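YncA (Salmonella typhimurium, PDB 3DR8) probably transfers the acetyl group of acetyl coenzyme A to an amine-bearing acceptor, as a member of the GNAT family of acetyltransferases. Local coordinates at residues T83-V88 / V118-I123. Sequence-based numbering, arbitrary orientation.
Sequences TVEHSV and VMVAGI. With ACO (acetyl coenzyme *a), chain H.
Val-84 O takes the amide hydrogen of Val-120, N to O 2.8 Å, while Met-119 CA brings a weaker C-H to the same oxygen. Val-84 N in turn donates to Val-118 O at 3.0 Å, so Val-84 is held through both its N and its O by the parallel neighbour 118-123. The next bond is already weak: His-86 N lies 3.4 Å from Val-120 O, and beyond it the strands splay apart. A water fills the breach, donating to His-86 O and accepting from Gly-122 N.

Beta-branched residues suit the paired end. Thr-83 turns its methyl CG2 anti to the backbone N (chi1 of OG1 -61°), where it meets Val-120 CG2 at 3.6 Å, and its hydroxyl is hydrogen-bonded to Val-148 O of the second subunit. On the other face of the sheet, which helix 99-113 packs against, Val-84 CG2 lies alongside Met-119 CG. The selenomethionine (Met-119) chain bends at chi3 (73°), bringing CE over one face of the His-86 ring, 4.0 Å from its centroid, as a CH-pi contact. NE2 of that ring touches Ala-121 CB at 3.6 Å; the small methyl of Ala-121 also meets the acetyl CH3 of the cofactor, close to the imidazole.

In the gap, Val-88 N donates to the acetyl oxygen at 3.1 Å, and Val-88 O weakly accepts from the pantetheine N4P, so the cofactor continues the strand pairing. This is the splayed beta-alpha-beta unit of the GNAT fold, with 99-113 as its connecting helix. A backbone N-H on the thioester oxygen would probably polarise the carbonyl and stabilise negative charge developing there during acetyl transfer.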
ATOM      1  N   THR A  83       3.702  -9.527   6.815  1.00 14.58           N
ATOM      2  CA  THR A  83       2.848  -8.410   7.169  1.00 14.22           C
ATOM      3  C   THR A  83       1.473  -8.561   6.538  1.00 14.66           C
ATOM      4  O   THR A  83       1.370  -8.732   5.335  1.00 15.12           O
ATOM      5  CB  THR A  83       3.478  -7.095   6.718  1.00 14.49           C
ATOM      6  OG1 THR A  83       4.741  -6.921   7.388  1.00 14.27           O
ATOM      7  CG2 THR A  83       2.542  -5.897   7.009  1.00 15.90           C
ATOM      8  N   VAL A  84       0.420  -8.463   7.347  1.00 15.48           N
ATOM      9  CA  VAL A  84      -0.937  -8.517   6.817  1.00 15.79           C
ATOM     10  C   VAL A  84      -1.622  -7.202   7.061  1.00 17.21           C
ATOM     11  O   VAL A  84      -1.343  -6.487   8.046  1.00 17.35           O
ATOM     12  CB  VAL A  84      -1.769  -9.701   7.375  1.00 15.38           C
ATOM     13  CG1 VAL A  84      -1.152 -11.031   6.937  1.00 14.61           C
ATOM     14  CG2 VAL A  84      -1.855  -9.664   8.867  1.00 15.99           C
ATOM     15  N   GLU A  85      -2.538  -6.878   6.158  1.00 16.62           N
ATOM     16  CA  GLU A  85      -3.444  -5.788   6.411  1.00 16.72           C
ATOM     17  C   GLU A  85      -4.861  -6.353   6.640  1.00 17.25           C
ATOM     18  O   GLU A  85      -5.403  -7.082   5.805  1.00 16.70           O
ATOM     19  CB  GLU A  85      -3.395  -4.778   5.275  1.00 15.87           C
ATOM     20  CG  GLU A  85      -4.317  -3.550   5.487  1.00 17.13           C
ATOM     21  CD  GLU A  85      -4.130  -2.492   4.390  1.00 18.46           C
ATOM     22  OE1 GLU A  85      -4.087  -2.889   3.199  1.00 21.48           O
ATOM     23  OE2 GLU A  85      -4.013  -1.279   4.705  1.00 18.32           O
ATOM     24  N   HIS A  86      -5.443  -6.003   7.779  1.00 16.55           N
ATOM     25  CA  HIS A  86      -6.720  -6.576   8.186  1.00 17.25           C
ATOM     26  C   HIS A  86      -7.875  -5.588   8.083  1.00 17.39           C
ATOM     27  O   HIS A  86      -7.700  -4.369   7.895  1.00 16.50           O
ATOM     28  CB  HIS A  86      -6.619  -7.086   9.627  1.00 16.60           C
ATOM     29  CG  HIS A  86      -6.343  -5.989  10.602  1.00 16.79           C
ATOM     30  ND1 HIS A  86      -7.350  -5.309  11.248  1.00 18.92           N
ATOM     31  CD2 HIS A  86      -5.188  -5.376  10.947  1.00 13.79           C
ATOM     32  CE1 HIS A  86      -6.824  -4.357  11.999  1.00 15.07           C
ATOM     33  NE2 HIS A  86      -5.513  -4.377  11.832  1.00 20.04           N
ATOM     34  N   SER A  87      -9.074  -6.125   8.224  1.00 17.60           N
ATOM     35  CA  SER A  87     -10.233  -5.273   8.287  1.00 19.49           C
ATOM     36  C   SER A  87     -11.307  -5.886   9.190  1.00 19.38           C
ATOM     37  O   SER A  87     -11.378  -7.107   9.352  1.00 18.05           O
ATOM     38  CB  SER A  87     -10.759  -5.039   6.875  1.00 20.27           C
ATOM     39  OG  SER A  87     -11.093  -6.258   6.263  1.00 25.86           O
ATOM     40  N   VAL A  88     -12.136  -5.012   9.762  1.00 18.33           N
ATOM     41  CA  VAL A  88     -13.174  -5.418  10.665  1.00 18.83           C
ATOM     42  C   VAL A  88     -14.381  -4.609  10.239  1.00 18.63           C
ATOM     43  O   VAL A  88     -14.278  -3.398  10.168  1.00 17.83           O
ATOM     44  CB  VAL A  88     -12.832  -5.073  12.166  1.00 19.15           C
ATOM     45  CG1 VAL A  88     -13.965  -5.569  13.138  1.00 19.62           C
ATOM     46  CG2 VAL A  88     -11.485  -5.649  12.604  1.00 21.23           C
ATOM     47  N   VAL A 118       3.549  -8.696  11.618  1.00 15.38           N
ATOM     48  CA  VAL A 118       2.947  -7.368  11.758  1.00 15.08           C
ATOM     49  C   VAL A 118       1.541  -7.386  11.181  1.00 15.01           C
ATOM     50  O   VAL A 118       1.296  -7.987  10.127  1.00 14.56           O
ATOM     51  CB  VAL A 118       3.816  -6.203  11.116  1.00 15.22           C
ATOM     52  CG1 VAL A 118       3.104  -4.814  11.269  1.00 13.84           C
ATOM     53  CG2 VAL A 118       5.190  -6.102  11.771  1.00 15.40           C
HETATM   54  N   MSE A 119       0.627  -6.762  11.900  1.00 15.14           N
HETATM   55  CA  MSE A 119      -0.686  -6.375  11.370  1.00 15.76           C
HETATM   56  C   MSE A 119      -0.736  -4.868  11.136  1.00 15.31           C
HETATM   57  O   MSE A 119      -0.382  -4.087  12.012  1.00 15.63           O
HETATM   58  CB  MSE A 119      -1.785  -6.737  12.371  1.00 15.38           C
HETATM   59  CG  MSE A 119      -1.839  -8.210  12.675  1.00 16.80           C
HETATM   60 SE   MSE A 119      -3.194  -8.678  13.972  1.00 19.07          SE
HETATM   61  CE  MSE A 119      -4.809  -8.480  12.929  1.00 15.11           C
ATOM     62  N   VAL A 120      -1.207  -4.482   9.966  1.00 15.70           N
ATOM     63  CA  VAL A 120      -1.330  -3.089   9.564  1.00 15.00           C
ATOM     64  C   VAL A 120      -2.803  -2.726   9.429  1.00 15.15           C
ATOM     65  O   VAL A 120      -3.548  -3.390   8.684  1.00 14.69           O
ATOM     66  CB  VAL A 120      -0.564  -2.778   8.231  1.00 14.80           C
ATOM     67  CG1 VAL A 120      -0.921  -1.369   7.688  1.00 13.09           C
ATOM     68  CG2 VAL A 120       1.022  -2.975   8.412  1.00 13.49           C
ATOM     69  N   ALA A 121      -3.212  -1.699  10.164  1.00 15.32           N
ATOM     70  CA  ALA A 121      -4.562  -1.101  10.005  1.00 15.80           C
ATOM     71  C   ALA A 121      -4.491   0.208   9.194  1.00 16.14           C
ATOM     72  O   ALA A 121      -3.829   1.175   9.603  1.00 16.71           O
ATOM     73  CB  ALA A 121      -5.202  -0.861  11.360  1.00 15.55           C
ATOM     74  N   GLY A 122      -5.170   0.243   8.051  1.00 15.32           N
ATOM     75  CA  GLY A 122      -5.331   1.485   7.288  1.00 14.30           C
ATOM     76  C   GLY A 122      -6.646   2.144   7.691  1.00 15.18           C
ATOM     77  O   GLY A 122      -7.720   1.702   7.278  1.00 15.90           O
ATOM     78  N   ILE A 123      -6.586   3.193   8.511  1.00 14.41           N
ATOM     79  CA  ILE A 123      -7.813   3.777   9.078  1.00 14.07           C
ATOM     80  C   ILE A 123      -7.976   5.248   8.607  1.00 14.49           C
ATOM     81  O   ILE A 123      -6.993   6.031   8.716  1.00 14.19           O
ATOM     82  CB  ILE A 123      -7.749   3.704  10.635  1.00 15.23           C
ATOM     83  CG1 ILE A 123      -7.388   2.272  11.085  1.00 15.17           C
ATOM     84  CG2 ILE A 123      -9.066   4.179  11.267  1.00 12.46           C
ATOM     85  CD1 ILE A 123      -7.156   2.171  12.564  1.00 15.57           C
TER
HETATM   86  N1A ACO H1423     -15.683   7.863  19.223  1.00 39.26           N
HETATM   87  C2A ACO H1423     -14.627   7.359  19.892  1.00 40.46           C
HETATM   88  N3A ACO H1423     -14.635   6.074  20.313  1.00 39.88           N
HETATM   89  C4A ACO H1423     -15.702   5.271  20.070  1.00 38.44           C
HETATM   90  C5A ACO H1423     -16.788   5.763  19.386  1.00 39.15           C
HETATM   91  C6A ACO H1423     -16.767   7.075  18.955  1.00 39.65           C
HETATM   92  N6A ACO H1423     -17.856   7.529  18.286  1.00 39.62           N
HETATM   93  N7A ACO H1423     -17.701   4.780  19.280  1.00 40.03           N
HETATM   94  C8A ACO H1423     -17.189   3.680  19.878  1.00 39.50           C
HETATM   95  N9A ACO H1423     -15.985   4.002  20.370  1.00 39.00           N
HETATM   96  C1B ACO H1423     -15.053   3.087  21.061  1.00 37.95           C
HETATM   97  C2B ACO H1423     -15.618   2.237  22.186  1.00 36.60           C
HETATM   98  O2B ACO H1423     -15.729   2.993  23.413  1.00 37.79           O
HETATM   99  C3B ACO H1423     -14.560   1.132  22.205  1.00 34.90           C
HETATM  100  O3B ACO H1423     -13.419   1.499  22.980  1.00 34.51           O
HETATM  101  P3B ACO H1423     -12.638   0.349  23.811  1.00 35.35           P
HETATM  102  O7A ACO H1423     -12.340  -0.795  22.847  1.00 35.50           O
HETATM  103  O8A ACO H1423     -13.679  -0.045  24.837  1.00 36.77           O
HETATM  104  O9A ACO H1423     -11.454   1.069  24.396  1.00 35.43           O
HETATM  105  C4B ACO H1423     -14.081   1.009  20.760  1.00 34.07           C
HETATM  106  O4B ACO H1423     -14.601   2.144  20.082  1.00 32.92           O
HETATM  107  C5B ACO H1423     -14.519  -0.274  20.048  1.00 31.17           C
HETATM  108  O5B ACO H1423     -15.882  -0.527  20.355  1.00 30.10           O
HETATM  109  P1A ACO H1423     -16.695  -1.778  19.781  1.00 25.70           P
HETATM  110  O1A ACO H1423     -18.137  -1.586  20.206  1.00 25.68           O
HETATM  111  O2A ACO H1423     -15.970  -3.088  19.994  1.00 22.51           O
HETATM  112  O3A ACO H1423     -16.636  -1.422  18.205  1.00 25.57           O
HETATM  113  P2A ACO H1423     -17.696  -1.816  17.082  1.00 21.80           P
HETATM  114  O4A ACO H1423     -18.587  -0.637  16.820  1.00 21.38           O
HETATM  115  O5A ACO H1423     -18.303  -3.190  17.222  1.00 22.85           O
HETATM  116  O6A ACO H1423     -16.635  -1.962  15.865  1.00 23.75           O
HETATM  117  CBP ACO H1423     -15.813  -0.729  13.987  1.00 18.10           C
HETATM  118  CCP ACO H1423     -15.753  -0.902  15.491  1.00 17.97           C
HETATM  119  CDP ACO H1423     -14.991   0.495  13.610  1.00 16.55           C
HETATM  120  CEP ACO H1423     -15.175  -1.968  13.366  1.00 19.86           C
HETATM  121  CAP ACO H1423     -17.295  -0.611  13.564  1.00 16.91           C
HETATM  122  OAP ACO H1423     -17.999   0.519  14.159  1.00 19.47           O
HETATM  123  C9P ACO H1423     -17.571  -0.512  12.083  1.00 14.51           C
HETATM  124  O9P ACO H1423     -17.928  -1.482  11.441  1.00 13.90           O
HETATM  125  N8P ACO H1423     -17.501   0.702  11.506  1.00 12.90           N
HETATM  126  C7P ACO H1423     -17.753   1.047  10.108  1.00 13.96           C
HETATM  127  C6P ACO H1423     -16.691   0.390   9.186  1.00 15.39           C
HETATM  128  C5P ACO H1423     -15.258   0.668   9.703  1.00 16.93           C
HETATM  129  O5P ACO H1423     -14.848   1.817   9.961  1.00 15.90           O
HETATM  130  N4P ACO H1423     -14.455  -0.392   9.855  1.00 15.07           N
HETATM  131  C3P ACO H1423     -13.065  -0.332  10.347  1.00 15.45           C
HETATM  132  C2P ACO H1423     -12.168   0.172   9.211  1.00 14.83           C
HETATM  133  S1P ACO H1423     -10.452   0.272   9.657  1.00 17.20           S
HETATM  134  C   ACO H1423      -9.940  -1.359  10.144  1.00 16.62           C
HETATM  135  O   ACO H1423     -10.736  -2.294   9.402  1.00 15.94           O
HETATM  136  CH3 ACO H1423      -8.432  -1.604   9.984  1.00 15.97           C
HETATM  137  O   HOH W   1      -6.767  -1.889   7.012  1.00 17.05           O